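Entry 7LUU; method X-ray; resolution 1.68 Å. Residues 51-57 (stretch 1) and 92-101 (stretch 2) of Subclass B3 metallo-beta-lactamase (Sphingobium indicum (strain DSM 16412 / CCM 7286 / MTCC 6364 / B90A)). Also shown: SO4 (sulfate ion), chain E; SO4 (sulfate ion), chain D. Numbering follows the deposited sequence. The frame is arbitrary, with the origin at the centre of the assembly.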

ATOM      1  N   ARG A  51      10.518  10.013 -12.372  1.00 22.20           N
ATOM      2  CA  ARG A  51       9.156   9.610 -12.054  1.00 24.25           C
ATOM      3  C   ARG A  51       8.667  10.250 -10.771  1.00 23.88           C
ATOM      4  O   ARG A  51       7.451  10.462 -10.608  1.00 22.91           O
ATOM      5  CB  ARG A  51       9.081   8.092 -11.919  1.00 22.25           C
ATOM      6  CG  ARG A  51       9.101   7.452 -13.322  1.00 26.98           C
ATOM      7  CD  ARG A  51       9.238   5.957 -13.245  1.00 31.60           C
ATOM      8  NE  ARG A  51      10.669   5.660 -13.010  1.00 30.95           N
ATOM      9  CZ  ARG A  51      11.130   4.436 -12.879  1.00 33.99           C
ATOM     10  NH1 ARG A  51      12.429   4.258 -12.621  1.00 29.14           N
ATOM     11  NH2 ARG A  51      10.251   3.417 -12.955  1.00 33.94           N
ATOM     12  N   ALA A  52       9.597  10.524  -9.834  1.00 21.25           N
ATOM     13  CA  ALA A  52       9.238  11.120  -8.561  1.00 20.20           C
ATOM     14  C   ALA A  52       8.689  12.538  -8.714  1.00 21.81           C
ATOM     15  O   ALA A  52       7.925  12.979  -7.826  1.00 22.43           O
ATOM     16  CB  ALA A  52      10.450  11.077  -7.581  1.00 20.46           C
ATOM     17  N   LYS A  53       9.008  13.248  -9.823  1.00 21.97           N
ATOM     18  CA  LYS A  53       8.437  14.586 -10.004  1.00 22.91           C
ATOM     19  C   LYS A  53       6.914  14.538 -10.038  1.00 29.74           C
ATOM     20  O   LYS A  53       6.251  15.460  -9.539  1.00 29.09           O
ATOM     21  CB  LYS A  53       8.987  15.230 -11.283  1.00 26.09           C
ATOM     22  CG  LYS A  53      10.467  15.455 -11.202  1.00 28.31           C
ATOM     23  CD  LYS A  53      11.057  15.866 -12.564  1.00 30.63           C
ATOM     24  CE  LYS A  53      12.545  16.119 -12.444  1.00 35.38           C
ATOM     25  NZ  LYS A  53      13.089  16.416 -13.824  1.00 43.44           N
ATOM     26  N   GLU A  54       6.345  13.491 -10.635  1.00 23.95           N
ATOM     27  CA  GLU A  54       4.909  13.273 -10.629  1.00 23.50           C
ATOM     28  C   GLU A  54       4.438  12.550  -9.368  1.00 21.66           C
ATOM     29  O   GLU A  54       3.444  12.965  -8.740  1.00 25.11           O
ATOM     30  CB  GLU A  54       4.469  12.448 -11.840  1.00 29.69           C
ATOM     31  CG  GLU A  54       4.813  13.072 -13.169  1.00 44.04           C
ATOM     32  CD  GLU A  54       3.657  13.029 -14.129  1.00 66.25           C
ATOM     33  OE1 GLU A  54       3.260  14.131 -14.569  1.00 74.47           O
ATOM     34  OE2 GLU A  54       3.138  11.910 -14.431  1.00 72.05           O
ATOM     35  N   TRP A  55       5.071  11.417  -9.043  1.00 20.94           N
ATOM     36  CA  TRP A  55       4.619  10.622  -7.906  1.00 17.98           C
ATOM     37  C   TRP A  55       4.606  11.440  -6.627  1.00 19.67           C
ATOM     38  O   TRP A  55       3.704  11.283  -5.805  1.00 19.48           O
ATOM     39  CB  TRP A  55       5.550   9.425  -7.660  1.00 18.26           C
ATOM     40  CG  TRP A  55       5.304   8.234  -8.499  1.00 22.64           C
ATOM     41  CD1 TRP A  55       4.125   7.826  -9.060  1.00 25.34           C
ATOM     42  CD2 TRP A  55       6.276   7.225  -8.809  1.00 23.36           C
ATOM     43  NE1 TRP A  55       4.319   6.611  -9.728  1.00 27.25           N
ATOM     44  CE2 TRP A  55       5.636   6.238  -9.584  1.00 28.00           C
ATOM     45  CE3 TRP A  55       7.646   7.077  -8.517  1.00 23.95           C
ATOM     46  CZ2 TRP A  55       6.327   5.103 -10.057  1.00 27.15           C
ATOM     47  CZ3 TRP A  55       8.340   5.959  -9.018  1.00 22.49           C
ATOM     48  CH2 TRP A  55       7.662   4.990  -9.761  1.00 25.88           C
ATOM     49  N   LEU A  56       5.647  12.253  -6.407  1.00 18.70           N
ATOM     50  CA  LEU A  56       5.799  12.930  -5.130  1.00 16.63           C
ATOM     51  C   LEU A  56       5.349  14.395  -5.211  1.00 18.16           C
ATOM     52  O   LEU A  56       5.664  15.188  -4.337  1.00 20.20           O
ATOM     53  CB  LEU A  56       7.268  12.862  -4.672  1.00 15.91           C
ATOM     54  CG  LEU A  56       7.754  11.438  -4.471  1.00 17.66           C
ATOM     55  CD1 LEU A  56       9.200  11.469  -3.882  1.00 16.56           C
ATOM     56  CD2 LEU A  56       6.862  10.672  -3.505  1.00 14.53           C
ATOM     57  N   ALA A  57       4.561  14.756  -6.233  1.00 18.23           N
ATOM     58  CA  ALA A  57       4.064  16.128  -6.243  1.00 19.10           C
ATOM     59  C   ALA A  57       3.306  16.405  -4.933  1.00 17.93           C
ATOM     60  O   ALA A  57       2.534  15.562  -4.457  1.00 17.38           O
ATOM     61  CB  ALA A  57       3.162  16.324  -7.469  1.00 20.07           C
ATOM     62  N   GLY A  92       4.975   4.010   2.627  1.00 13.69           N
ATOM     63  CA  GLY A  92       6.089   4.935   2.870  1.00 14.17           C
ATOM     64  C   GLY A  92       6.628   5.581   1.614  1.00 14.93           C
ATOM     65  O   GLY A  92       7.670   6.241   1.691  1.00 15.33           O
ATOM     66  N   ALA A  93       5.960   5.444   0.473  1.00 14.23           N
ATOM     67  CA  ALA A  93       6.422   6.028  -0.788  1.00 13.15           C
ATOM     68  C   ALA A  93       7.909   5.690  -1.053  1.00 13.12           C
ATOM     69  O   ALA A  93       8.392   4.587  -0.731  1.00 15.33           O
ATOM     70  CB  ALA A  93       6.110   7.546  -0.838  1.00 17.38           C
ATOM     71  N   LEU A  94       8.608   6.612  -1.755  1.00 13.25           N
ATOM     72  CA  LEU A  94      10.010   6.401  -2.153  1.00 15.89           C
ATOM     73  C   LEU A  94      10.966   6.736  -1.004  1.00 16.65           C
ATOM     74  O   LEU A  94      10.581   7.363  -0.015  1.00 15.65           O
ATOM     75  CB  LEU A  94      10.332   7.311  -3.330  1.00 16.09           C
ATOM     76  CG  LEU A  94       9.580   6.984  -4.624  1.00 19.24           C
ATOM     77  CD1 LEU A  94       9.904   8.140  -5.602  1.00 24.53           C
ATOM     78  CD2 LEU A  94      10.152   5.788  -5.198  1.00 20.98           C
ATOM     79  N   PRO A  95      12.238   6.308  -1.079  1.00 14.95           N
ATOM     80  CA  PRO A  95      13.142   6.618   0.045  1.00 15.59           C
ATOM     81  C   PRO A  95      13.216   8.120   0.369  1.00 16.72           C
ATOM     82  O   PRO A  95      13.222   8.526   1.543  1.00 15.84           O
ATOM     83  CB  PRO A  95      14.496   6.064  -0.442  1.00 17.02           C
ATOM     84  CG  PRO A  95      14.040   4.839  -1.349  1.00 15.49           C
ATOM     85  CD  PRO A  95      12.877   5.430  -2.111  1.00 14.85           C
ATOM     86  N   GLN A  96      13.333   8.973  -0.655  1.00 15.85           N
ATOM     87  CA  GLN A  96      13.454  10.392  -0.388  1.00 15.85           C
ATOM     88  C   GLN A  96      12.147  11.008   0.092  1.00 17.48           C
ATOM     89  O   GLN A  96      12.168  12.164   0.516  1.00 21.01           O
ATOM     90  CB  GLN A  96      13.954  11.102  -1.660  1.00 18.51           C
ATOM     91  CG  GLN A  96      12.952  11.088  -2.841  1.00 18.11           C
ATOM     92  CD  GLN A  96      13.162   9.920  -3.840  1.00 16.79           C
ATOM     93  OE1 GLN A  96      13.459   8.770  -3.462  1.00 17.08           O
ATOM     94  NE2 GLN A  96      12.984  10.225  -5.124  1.00 17.92           N
ATOM     95  N   ALA A  97      11.035  10.237   0.098  1.00 14.46           N
ATOM     96  CA  ALA A  97       9.777  10.764   0.610  1.00 13.86           C
ATOM     97  C   ALA A  97       9.691  10.697   2.110  1.00 14.24           C
ATOM     98  O   ALA A  97       8.805  11.330   2.700  1.00 16.77           O
ATOM     99  CB  ALA A  97       8.595   9.989   0.059  1.00 14.18           C
ATOM    100  N   ALA A  98      10.570   9.937   2.767  1.00 14.29           N
ATOM    101  CA  ALA A  98      10.379   9.785   4.219  1.00 16.93           C
ATOM    102  C   ALA A  98      10.371  11.127   4.953  1.00 17.42           C
ATOM    103  O   ALA A  98       9.438  11.378   5.743  1.00 14.95           O
ATOM    104  CB  ALA A  98      11.429   8.809   4.761  1.00 17.75           C
ATOM    105  N   PRO A  99      11.309  12.036   4.719  1.00 16.91           N
ATOM    106  CA  PRO A  99      11.214  13.354   5.388  1.00 19.70           C
ATOM    107  C   PRO A  99       9.952  14.143   5.032  1.00 18.83           C
ATOM    108  O   PRO A  99       9.447  14.884   5.894  1.00 18.18           O
ATOM    109  CB  PRO A  99      12.455  14.116   4.892  1.00 23.67           C
ATOM    110  CG  PRO A  99      13.231  13.176   4.086  1.00 25.07           C
ATOM    111  CD  PRO A  99      12.497  11.912   3.837  1.00 17.93           C
ATOM    112  N   MET A 100       9.466  14.036   3.786  1.00 18.32           N
ATOM    113  CA  MET A 100       8.251  14.745   3.367  1.00 18.48           C
ATOM    114  C   MET A 100       7.037  14.197   4.107  1.00 14.58           C
ATOM    115  O   MET A 100       6.178  14.950   4.551  1.00 17.17           O
ATOM    116  CB  MET A 100       8.116  14.596   1.830  1.00 20.27           C
ATOM    117  CG  MET A 100       9.429  14.981   0.978  1.00 24.99           C
ATOM    118  SD  MET A 100       9.153  14.352  -0.710  1.00 29.00           S
ATOM    119  CE  MET A 100      10.755  14.726  -1.418  1.00 31.09           C
ATOM    120  N   ILE A 101       6.980  12.870   4.285  1.00 14.79           N
ATOM    121  CA  ILE A 101       5.890  12.264   5.064  1.00 14.88           C
ATOM    122  C   ILE A 101       5.901  12.762   6.500  1.00 13.69           C
ATOM    123  O   ILE A 101       4.843  13.143   7.046  1.00 15.37           O
ATOM    124  CB  ILE A 101       6.003  10.726   5.025  1.00 12.56           C
ATOM    125  CG1 ILE A 101       5.644  10.286   3.604  1.00 13.34           C
ATOM    126  CG2 ILE A 101       4.965  10.064   6.004  1.00 14.03           C
ATOM    127  CD1 ILE A 101       6.082   8.793   3.311  1.00 16.77           C
TER
HETATM  128  S   SO4 E 304      13.730   7.704 -13.349  1.00 27.04           S
HETATM  129  O1  SO4 E 304      14.280   6.410 -12.946  1.00 28.44           O
HETATM  130  O2  SO4 E 304      13.600   7.793 -14.820  1.00 34.53           O
HETATM  131  O3  SO4 E 304      12.364   7.947 -12.835  1.00 27.90           O
HETATM  132  O4  SO4 E 304      14.651   8.721 -12.930  1.00 25.15           O
HETATM  133  S   SO4 D 303      12.302   0.260 -12.427  1.00 44.98           S
HETATM  134  O1  SO4 D 303      13.466  -0.380 -13.035  1.00 45.85           O
HETATM  135  O2  SO4 D 303      11.285   0.575 -13.433  1.00 49.11           O
HETATM  136  O3  SO4 D 303      11.736  -0.708 -11.479  1.00 50.25           O
HETATM  137  O4  SO4 D 303      12.708   1.502 -11.747  1.00 47.05           O

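The contact between residues 51-57 and 92-101 is made by side chains: no hydrogen bond crosses it, and 277 Å² of surface, both sides summed, is buried. The backbones stay well apart, with CA-CA distances of 8.0 Å for A52 and L94 and 7.3 Å for L56 and A97, which leaves room for a layer of apolar groups between them.

L56 contributes most, with 100 Å² covered. It is the first residue to leave helical phi/psi (-101/18) after the helix through W55, yet L56 N still donates to A52 O at 2.8 Å, which ties it to the preceding turn. Its CA-to-CB bond points toward the second stretch, and the side chain adopts the m,t rotamer (chi1 -61°, chi2 -175°). At closest approach, L56 CD2 lies 4.2 Å from A93 CB and 4.0 Å from A97 CB; L56 CD1 lies 3.8 Å from L94 CD1, 3.9 Å from Q96 CG and 4.3 Å from M100 SD. These are van der Waals separations, and the alanines meet the leucine through their CB methyls.

L94, with 60 Å² covered, is the reciprocal element. It also adopts m,t, and L94 CD1 reaches A52 CB at 3.6 Å and W55 CE3 at 3.8 Å, the latter approach being oblique to the indole ring. One methyl thus touches A52, W55 and L56. Following L94, the chain turns: A97 N donates to L94 O at 2.9 Å, and I101 N to A97 O at 2.9 Å.

Q96 adds 22 Å². Q96 NE2 sits 3.6 Å from A52 CB, a contact without polar pairing; the amide is hydrogen-bonded elsewhere in the structure.

R51 takes no part in this packing. R51 N and R51 NE both donate to O3 of the chain E sulfate, at 2.8 and 2.9 Å, while R51 NH1 donates to O4 of the chain D sulfate at 2.9 Å.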